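Side-chain contacts in secreted hemophore CSA2 (Candida albicans, PDB 4Y7S), which binds haem outside the cell and helps the fungus use iron from human haemoglobin during hyphal growth: residues T41-W46 and C52-F57; N16-R21 and G83-A88; V34-S39 and G59-C64. All coordinates share one frame; numbering follows the deposited sequence.

Contact 1 (T41-W46 and C52-F57). With HEB (heme b/c), chain D.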
loop_
_atom_site.group_PDB
_atom_site.type_symbol
_atom_site.label_atom_id
_atom_site.label_comp_id
_atom_site.label_asym_id
_atom_site.label_seq_id
_atom_site.Cartn_x
_atom_site.Cartn_y
_atom_site.Cartn_z
ATOM N N THR A 41 -2.608 10.090 -0.571
ATOM C CA THR A 41 -3.676 9.104 -0.436
ATOM C C THR A 41 -4.808 9.423 -1.407
ATOM O O THR A 41 -4.904 10.538 -1.916
ATOM C CB THR A 41 -4.280 9.054 0.981
ATOM O OG1 THR A 41 -5.137 10.184 1.178
ATOM C CG2 THR A 41 -3.215 9.048 2.057
ATOM N N PRO A 42 -5.660 8.430 -1.679
ATOM C CA PRO A 42 -6.902 8.665 -2.427
ATOM C C PRO A 42 -8.044 9.157 -1.526
ATOM O O PRO A 42 -9.190 9.145 -1.952
ATOM C CB PRO A 42 -7.228 7.282 -2.974
ATOM C CG PRO A 42 -6.713 6.340 -1.864
ATOM C CD PRO A 42 -5.480 7.005 -1.332
ATOM N N CYS A 43 -7.727 9.538 -0.288
ATOM C CA CYS A 43 -8.752 9.871 0.714
ATOM C C CYS A 43 -9.151 11.330 0.687
ATOM O O CYS A 43 -8.270 12.199 0.667
ATOM C CB CYS A 43 -8.247 9.580 2.127
ATOM S SG CYS A 43 -7.659 7.914 2.466
ATOM N N PRO A 44 -10.461 11.617 0.754
ATOM C CA PRO A 44 -10.759 12.977 1.189
ATOM C C PRO A 44 -10.090 13.228 2.524
ATOM O O PRO A 44 -10.067 12.321 3.356
ATOM C CB PRO A 44 -12.290 12.989 1.313
ATOM C CG PRO A 44 -12.754 11.869 0.479
ATOM C CD PRO A 44 -11.686 10.815 0.583
ATOM N N TYR A 45 -9.538 14.416 2.734
ATOM C CA TYR A 45 -8.698 14.642 3.909
ATOM C C TYR A 45 -9.465 14.496 5.230
ATOM O O TYR A 45 -8.862 14.236 6.277
ATOM C CB TYR A 45 -8.052 16.028 3.829
ATOM C CG TYR A 45 -8.890 17.201 4.331
ATOM C CD1 TYR A 45 -9.951 17.700 3.590
ATOM C CD2 TYR A 45 -8.591 17.816 5.534
ATOM C CE1 TYR A 45 -10.710 18.784 4.044
ATOM C CE2 TYR A 45 -9.342 18.904 6.002
ATOM C CZ TYR A 45 -10.401 19.374 5.256
ATOM O OH TYR A 45 -11.146 20.439 5.710
ATOM N N TRP A 46 -10.792 14.618 5.154
ATOM C CA TRP A 46 -11.670 14.534 6.334
ATOM C C TRP A 46 -12.139 13.106 6.598
ATOM O O TRP A 46 -12.834 12.852 7.567
ATOM C CB TRP A 46 -12.902 15.437 6.150
ATOM C CG TRP A 46 -13.539 15.302 4.807
ATOM C CD1 TRP A 46 -13.425 16.174 3.748
ATOM C CD2 TRP A 46 -14.382 14.232 4.346
ATOM N NE1 TRP A 46 -14.141 15.707 2.669
ATOM C CE2 TRP A 46 -14.737 14.522 3.010
ATOM C CE3 TRP A 46 -14.873 13.062 4.933
ATOM C CZ2 TRP A 46 -15.559 13.681 2.254
ATOM C CZ3 TRP A 46 -15.686 12.228 4.177
ATOM C CH2 TRP A 46 -16.019 12.542 2.850
ATOM N N CYS A 52 -7.715 5.407 7.914
ATOM C CA CYS A 52 -7.445 4.235 8.749
ATOM C C CYS A 52 -6.972 3.013 7.955
ATOM O O CYS A 52 -6.434 2.063 8.538
ATOM C CB CYS A 52 -8.703 3.844 9.529
ATOM S SG CYS A 52 -9.150 5.000 10.847
ATOM N N VAL A 53 -7.165 3.023 6.638
ATOM C CA VAL A 53 -6.886 1.829 5.867
ATOM C C VAL A 53 -5.841 2.005 4.763
ATOM O O VAL A 53 -5.507 1.034 4.112
ATOM C CB VAL A 53 -8.190 1.232 5.229
ATOM C CG1 VAL A 53 -9.241 1.033 6.299
ATOM C CG2 VAL A 53 -8.743 2.093 4.081
ATOM N N ILE A 54 -5.351 3.219 4.515
ATOM C CA ILE A 54 -4.338 3.387 3.472
ATOM C C ILE A 54 -2.953 3.230 4.114
ATOM O O ILE A 54 -2.532 4.108 4.867
ATOM C CB ILE A 54 -4.431 4.757 2.761
ATOM C CG1 ILE A 54 -5.823 4.972 2.143
ATOM C CG2 ILE A 54 -3.344 4.866 1.690
ATOM C CD1 ILE A 54 -6.201 3.931 1.076
ATOM N N PRO A 55 -2.251 2.122 3.830
ATOM C CA PRO A 55 -1.025 1.847 4.586
ATOM C C PRO A 55 0.108 2.829 4.360
ATOM O O PRO A 55 0.924 2.969 5.260
ATOM C CB PRO A 55 -0.627 0.438 4.126
ATOM C CG PRO A 55 -1.376 0.182 2.899
ATOM C CD PRO A 55 -2.634 0.979 2.980
ATOM N N ASN A 56 0.167 3.509 3.218
ATOM C CA ASN A 56 1.198 4.521 3.041
ATOM C C ASN A 56 0.993 5.648 4.062
ATOM O O ASN A 56 1.944 6.271 4.504
ATOM C CB ASN A 56 1.176 5.109 1.630
ATOM C CG ASN A 56 2.410 5.939 1.336
ATOM O OD1 ASN A 56 3.531 5.512 1.619
ATOM N ND2 ASN A 56 2.214 7.133 0.780
ATOM N N PHE A 57 -0.254 5.890 4.436
ATOM C CA PHE A 57 -0.559 6.882 5.465
ATOM C C PHE A 57 -0.400 6.310 6.887
ATOM O O PHE A 57 0.332 6.868 7.711
ATOM C CB PHE A 57 -1.980 7.427 5.277
ATOM C CG PHE A 57 -2.344 8.491 6.268
ATOM C CD1 PHE A 57 -1.974 9.824 6.049
ATOM C CD2 PHE A 57 -3.022 8.172 7.425
ATOM C CE1 PHE A 57 -2.301 10.818 6.972
ATOM C CE2 PHE A 57 -3.345 9.167 8.360
ATOM C CZ PHE A 57 -2.981 10.487 8.127
HETATM FE FE HEB D . -14.422 7.045 2.178
HETATM C CHA HEB D . -16.786 9.395 1.337
HETATM C CHB HEB D . -16.274 6.253 4.981
HETATM C CHC HEB D . -12.614 4.136 2.608
HETATM C CHD HEB D . -12.891 7.407 -0.847
HETATM N NA HEB D . -16.233 7.691 3.002
HETATM C C1A HEB D . -17.006 8.712 2.511
HETATM C C2A HEB D . -18.099 8.928 3.427
HETATM C C3A HEB D . -17.964 8.059 4.435
HETATM C C4A HEB D . -16.781 7.260 4.185
HETATM C CMA HEB D . -18.875 7.887 5.674
HETATM C CAA HEB D . -19.219 9.986 3.235
HETATM C CBA HEB D . -20.488 9.273 2.773
HETATM C CGA HEB D . -21.653 10.232 2.695
HETATM O O1A HEB D . -22.815 9.794 2.896
HETATM O O2A HEB D . -21.432 11.432 2.428
HETATM N NB HEB D . -14.486 5.511 3.469
HETATM C C1B HEB D . -15.248 5.402 4.621
HETATM C C2B HEB D . -14.781 4.252 5.374
HETATM C C3B HEB D . -13.772 3.706 4.693
HETATM C C4B HEB D . -13.576 4.471 3.514
HETATM C CMB HEB D . -15.340 3.773 6.726
HETATM C CAB HEB D . -12.895 2.476 4.990
HETATM C CBB HEB D . -13.278 1.517 5.821
HETATM N NC HEB D . -13.054 5.937 1.084
HETATM C C1C HEB D . -12.354 4.832 1.479
HETATM C C2C HEB D . -11.303 4.527 0.524
HETATM C C3C HEB D . -11.385 5.460 -0.427
HETATM C C4C HEB D . -12.485 6.346 -0.093
HETATM C CMC HEB D . -10.313 3.343 0.686
HETATM C CAC HEB D . -10.545 5.654 -1.702
HETATM C CBC HEB D . -9.701 4.719 -2.125
HETATM N ND HEB D . -14.810 8.178 0.495
HETATM C C1D HEB D . -13.971 8.223 -0.608
HETATM C C2D HEB D . -14.376 9.305 -1.468
HETATM C C3D HEB D . -15.599 9.915 -0.792
HETATM C C4D HEB D . -15.787 9.160 0.419
HETATM C CMD HEB D . -13.721 9.724 -2.798
HETATM C CAD HEB D . -16.419 11.128 -1.265
HETATM C CBD HEB D . -17.577 10.746 -2.170
HETATM C CGD HEB D . -18.091 12.009 -2.821
HETATM O O1D HEB D . -17.616 13.132 -2.466
HETATM O O2D HEB D . -18.979 11.887 -3.711
#
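Beside the Phe57 ring, Thr41 CG2 approaches obliquely and touches the CB at its root, 3.8 Å away. Two more flat groups, the Trp46 indole and the porphyrin, stand at the far end of 41-46, where this loop lines the haem pocket of the CFEM helical basket. One face of the indole carries Pro44 CB, 3.3 Å over the ring and near its border, while Trp46 CH2 reaches the haem meso carbon CHA at 3.6 Å. Pro44 CG packs on the same macrocycle, 3.6 Å from haem C2D. Pro42 works in two directions: its CG lies 3.4 Å from the haem vinyl carbon CBC and also meets the end of the Ile54 chain, CD1, at 3.8 Å. Tyr94 of a second subunit packs on Pro42 as well. Thr41 forms an ST turn, in which OG1 accepts from Cys43 N; the same hydroxyl bonds to Thr38 O. With chi1 at 76°, that oxygen is tucked over its own backbone and the methyl is left to face Phe57. Cys43, disulfide-bonded to Cys50, lies close to the axial iron ligand Asp47, and links the haem-side loop to the junction between helices 48-53 and 55-68. There Cys43 SG rests 3.5 Å from Ile54 CG1.

Contact 2 (N16-R21 and G83-A88)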
loop_
_atom_site.group_PDB
_atom_site.type_symbol
_atom_site.label_atom_id
_atom_site.label_comp_id
_atom_site.label_asym_id
_atom_site.label_seq_id
_atom_site.Cartn_x
_atom_site.Cartn_y
_atom_site.Cartn_z
ATOM N N ASN A 16 -6.794 16.439 10.070
ATOM C CA ASN A 16 -7.372 15.499 9.120
ATOM C C ASN A 16 -8.387 14.602 9.840
ATOM O O ASN A 16 -8.528 14.679 11.056
ATOM C CB ASN A 16 -6.279 14.676 8.416
ATOM C CG ASN A 16 -5.435 13.839 9.378
ATOM O OD1 ASN A 16 -5.944 12.953 10.059
ATOM N ND2 ASN A 16 -4.131 14.093 9.398
ATOM N N GLY A 17 -9.102 13.769 9.087
ATOM C CA GLY A 17 -10.186 12.978 9.644
ATOM C C GLY A 17 -9.761 11.964 10.693
ATOM O O GLY A 17 -10.560 11.592 11.551
ATOM N N PHE A 18 -8.510 11.522 10.630
ATOM C CA PHE A 18 -7.965 10.591 11.620
ATOM C C PHE A 18 -7.500 11.347 12.860
ATOM O O PHE A 18 -7.928 11.062 13.970
ATOM C CB PHE A 18 -6.822 9.796 11.002
ATOM C CG PHE A 18 -6.066 8.895 11.977
ATOM C CD1 PHE A 18 -6.603 7.690 12.401
ATOM C CD2 PHE A 18 -4.789 9.241 12.415
ATOM C CE1 PHE A 18 -5.892 6.849 13.282
ATOM C CE2 PHE A 18 -4.067 8.408 13.288
ATOM C CZ PHE A 18 -4.618 7.207 13.710
ATOM N N ALA A 19 -6.623 12.322 12.648
ATOM C CA ALA A 19 -6.090 13.145 13.722
ATOM C C ALA A 19 -7.159 13.829 14.572
ATOM O O ALA A 19 -7.042 13.849 15.795
ATOM C CB ALA A 19 -5.155 14.194 13.145
ATOM N N ASP A 20 -8.186 14.395 13.933
ATOM C CA ASP A 20 -9.184 15.165 14.649
ATOM C C ASP A 20 -9.878 14.296 15.699
ATOM O O ASP A 20 -10.348 14.791 16.702
ATOM C CB ASP A 20 -10.239 15.755 13.683
ATOM C CG ASP A 20 -9.742 17.005 12.939
ATOM O OD1 ASP A 20 -8.508 17.192 12.825
ATOM O OD2 ASP A 20 -10.589 17.817 12.480
ATOM N N ARG A 21 -9.965 12.997 15.461
ATOM C CA ARG A 21 -10.679 12.135 16.393
ATOM C C ARG A 21 -9.929 11.905 17.698
ATOM O O ARG A 21 -10.550 11.673 18.730
ATOM C CB ARG A 21 -10.962 10.779 15.753
ATOM C CG ARG A 21 -11.810 10.838 14.508
ATOM C CD ARG A 21 -13.233 11.419 14.749
ATOM N NE ARG A 21 -13.725 11.705 13.423
ATOM C CZ ARG A 21 -13.743 12.901 12.861
ATOM N NH1 ARG A 21 -13.416 13.986 13.542
ATOM N NH2 ARG A 21 -14.160 13.003 11.616
ATOM N N GLY A 83 -9.642 2.548 18.283
ATOM C CA GLY A 83 -10.967 2.982 18.681
ATOM C C GLY A 83 -11.617 3.921 17.676
ATOM O O GLY A 83 -12.783 3.760 17.317
ATOM N N ALA A 84 -10.859 4.897 17.205
ATOM C CA ALA A 84 -11.386 5.862 16.251
ATOM C C ALA A 84 -11.744 5.185 14.932
ATOM O O ALA A 84 -12.783 5.466 14.342
ATOM C CB ALA A 84 -10.381 6.969 16.009
ATOM N N CYS A 85 -10.876 4.296 14.477
ATOM C CA CYS A 85 -11.089 3.615 13.215
ATOM C C CYS A 85 -12.262 2.640 13.322
ATOM O O CYS A 85 -13.066 2.528 12.405
ATOM C CB CYS A 85 -9.807 2.903 12.788
ATOM S SG CYS A 85 -8.457 4.053 12.506
ATOM N N ALA A 86 -12.369 1.947 14.454
ATOM C CA ALA A 86 -13.491 1.055 14.682
ATOM C C ALA A 86 -14.821 1.838 14.690
ATOM O O ALA A 86 -15.827 1.414 14.094
ATOM C CB ALA A 86 -13.300 0.291 15.996
ATOM N N ALA A 87 -14.842 2.984 15.352
ATOM C CA ALA A 87 -16.079 3.767 15.399
ATOM C C ALA A 87 -16.442 4.308 14.014
ATOM O O ALA A 87 -17.616 4.580 13.728
ATOM C CB ALA A 87 -15.953 4.907 16.392
ATOM N N ALA A 88 -15.442 4.465 13.152
ATOM C CA ALA A 88 -15.696 4.959 11.797
ATOM C C ALA A 88 -16.289 3.875 10.904
ATOM O O ALA A 88 -16.745 4.177 9.795
ATOM C CB ALA A 88 -14.432 5.487 11.178
#
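The Cys52–Cys85 disulfide, one of the four that brace the CFEM fold, presents the sulfur of Cys85 to the Phe18 ring. SG comes in at the edge, 80° off the ring normal and 3.9 Å from Phe18 CE1, a sulfur-aromatic contact in which the ring's rim, not its face, meets the sulfur. Phe18 holds its ring away from its own backbone nitrogen (chi1 174°), which carries it across toward helix 72-87; Leu51, Phe77, Ala81 and Trp95 pack round it. Just ahead of Phe18, Asn16 caps the short helix 19-22 of the helical basket. Its OD1 accepts a nearly straight bond from Ala19 N at 2.7 Å, with the donor above the carbonyl plane, and a weak one from Phe18 N. Asp20 OD1 takes a weak bond from Asn16 N in return and is also held by Ile15 N. Nearer the surface, the contact narrows to a single pair, the Arg21 CB methylene and the Ala84 CB methyl, 3.9 Å apart. The Arg21 chain then bends at chi2 (-62°) and folds back on its own segment. Gly17 O, hydrogen-bonded to Thr48 OG1, lies 3.6 Å over one face of the guanidinium, off its centre.

Contact 3 (V34-S39 and G59-C64)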
loop_
_atom_site.group_PDB
_atom_site.type_symbol
_atom_site.label_atom_id
_atom_site.label_comp_id
_atom_site.label_asym_id
_atom_site.label_seq_id
_atom_site.Cartn_x
_atom_site.Cartn_y
_atom_site.Cartn_z
ATOM N N VAL A 34 0.519 12.392 13.796
ATOM C CA VAL A 34 -0.784 12.317 13.135
ATOM C C VAL A 34 -1.047 13.482 12.177
ATOM O O VAL A 34 -2.067 13.500 11.492
ATOM C CB VAL A 34 -1.942 12.215 14.162
ATOM C CG1 VAL A 34 -1.749 10.974 15.051
ATOM C CG2 VAL A 34 -2.074 13.467 15.012
ATOM N N LYS A 35 -0.118 14.434 12.127
ATOM C CA LYS A 35 -0.202 15.578 11.219
ATOM C C LYS A 35 0.361 15.239 9.835
ATOM O O LYS A 35 0.582 16.119 9.003
ATOM C CB LYS A 35 0.539 16.776 11.817
ATOM C CG LYS A 35 -0.071 17.294 13.111
ATOM C CD LYS A 35 0.709 18.488 13.650
ATOM C CE LYS A 35 0.048 19.104 14.859
ATOM N NZ LYS A 35 0.805 20.287 15.352
ATOM N N GLN A 36 0.602 13.952 9.610
ATOM C CA GLN A 36 1.050 13.426 8.330
ATOM C C GLN A 36 0.168 13.940 7.181
ATOM O O GLN A 36 -1.060 13.960 7.291
ATOM C CB GLN A 36 1.034 11.896 8.406
ATOM C CG GLN A 36 1.474 11.155 7.171
ATOM C CD GLN A 36 2.968 11.238 6.993
ATOM O OE1 GLN A 36 3.708 11.337 7.983
ATOM N NE2 GLN A 36 3.436 11.153 5.735
ATOM N N SER A 37 0.787 14.352 6.082
ATOM C CA SER A 37 0.034 14.814 4.918
ATOM C C SER A 37 -0.844 13.717 4.332
ATOM O O SER A 37 -0.432 12.573 4.249
ATOM C CB SER A 37 0.981 15.325 3.840
ATOM O OG SER A 37 0.249 15.603 2.665
ATOM N N THR A 38 -2.049 14.075 3.905
ATOM C CA THR A 38 -2.962 13.112 3.284
ATOM C C THR A 38 -2.912 13.150 1.756
ATOM O O THR A 38 -3.652 12.433 1.077
ATOM C CB THR A 38 -4.409 13.370 3.735
ATOM O OG1 THR A 38 -4.793 14.693 3.357
ATOM C CG2 THR A 38 -4.524 13.249 5.225
ATOM N N SER A 39 -2.009 13.965 1.217
ATOM C CA SER A 39 -1.960 14.243 -0.213
ATOM C C SER A 39 -1.518 13.049 -1.076
ATOM O O SER A 39 -1.824 13.000 -2.261
ATOM C CB SER A 39 -1.032 15.441 -0.450
ATOM O OG SER A 39 0.297 15.144 -0.048
ATOM N N GLY A 59 1.149 3.737 7.907
ATOM C CA GLY A 59 2.510 3.267 8.137
ATOM C C GLY A 59 3.433 4.424 8.486
ATOM O O GLY A 59 4.331 4.303 9.321
ATOM N N ALA A 60 3.209 5.561 7.837
ATOM C CA ALA A 60 4.000 6.744 8.139
ATOM C C ALA A 60 3.704 7.201 9.561
ATOM O O ALA A 60 4.625 7.514 10.317
ATOM C CB ALA A 60 3.705 7.873 7.140
ATOM N N VAL A 61 2.421 7.236 9.915
ATOM C CA VAL A 61 2.009 7.630 11.247
ATOM C C VAL A 61 2.605 6.643 12.252
ATOM O O VAL A 61 3.197 7.039 13.251
ATOM C CB VAL A 61 0.463 7.686 11.376
ATOM C CG1 VAL A 61 0.065 7.852 12.829
ATOM C CG2 VAL A 61 -0.101 8.830 10.537
ATOM N N GLY A 62 2.494 5.362 11.938
ATOM C CA GLY A 62 2.995 4.313 12.804
ATOM C C GLY A 62 4.504 4.353 12.998
ATOM O O GLY A 62 5.004 4.190 14.113
ATOM N N ASN A 63 5.232 4.575 11.911
ATOM C CA ASN A 63 6.681 4.689 11.979
ATOM C C ASN A 63 7.095 5.824 12.882
ATOM O O ASN A 63 8.036 5.696 13.656
ATOM C CB ASN A 63 7.260 4.927 10.598
ATOM C CG ASN A 63 7.421 3.665 9.821
ATOM O OD1 ASN A 63 7.523 2.578 10.389
ATOM N ND2 ASN A 63 7.475 3.794 8.505
ATOM N N CYS A 64 6.387 6.944 12.771
ATOM C CA CYS A 64 6.678 8.111 13.589
ATOM C C CYS A 64 6.402 7.840 15.084
ATOM O O CYS A 64 7.216 8.170 15.947
ATOM C CB CYS A 64 5.857 9.309 13.092
ATOM S SG CYS A 64 6.075 10.851 14.055
#
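Ala60 CB lies over the flat amide of Gln36, and this is the tight part of the contact. The methyl stands almost directly above the amide carbon, 3.4 Å from Gln36 CD. Oxygen and nitrogen are equally distant from it, OE1 and NE2 of Gln36 each being 3.6 Å from Ala60 CB, so the group is covered across its breadth instead of being touched at one end. The Gln36 chain reaches this place by running extended from its backbone nitrogen (chi1 -180°) and then turning at chi2 (74°), which lays the amide across helix 55-68. Closer to the backbone, Gln36 CB packs against Val61 CG2 at 3.9 Å. Val34 adds a more relaxed touch: its CB points away from the helix, yet its CG1 still comes within 4.2 Å of Val61 CG1. Both valines also pack on Phe77 of helix 72-87, which takes this end into the protein interior.

Lys35, Ser37 and Ser39 form the loose, exposed side and leave 59-64 untouched; the two serines are joined to each other instead, through a 2.8 Å hydrogen bond between Ser37 OG and Ser39 OG. Between them Thr38 turns back onto Phe57 and Tyr45. On the helix, Ala60 and Asn63 pack on Asp24 and Gln25 of a third subunit, so the assembly closes over part of this side. One turn beyond Ala60, Cys64 is bonded to Cys33, just before Val34. The Cys33–Cys64 bond that fixes this loop to helix 55-68 is one of the four disulfides of the CFEM helical basket.

Overall arrangement
Contacts 1 and 3 share helix 55-68 and both reach the third subunit, whereas contact 2 joins helices 19-22 and 72-87 and meets no other chain. Contact 3 is the most buried and lies away from the haem; contacts 1 and 2 are partly buried, contact 1 supplying four residues of the haem pocket and contact 2 one, Ala88. Their chemistry differs accordingly: prolines and an indole against porphyrin in contact 1, sulfur at a ring edge in contact 2, a methyl over an amide in contact 3. Polar bonds also join them, probably from side-chain Asn16 ND2 to Val34 O and from backbone Gly17 N to Tyr45 O. Phe57 of contact 1 also packs against Gln36 O and Thr38 of contact 3.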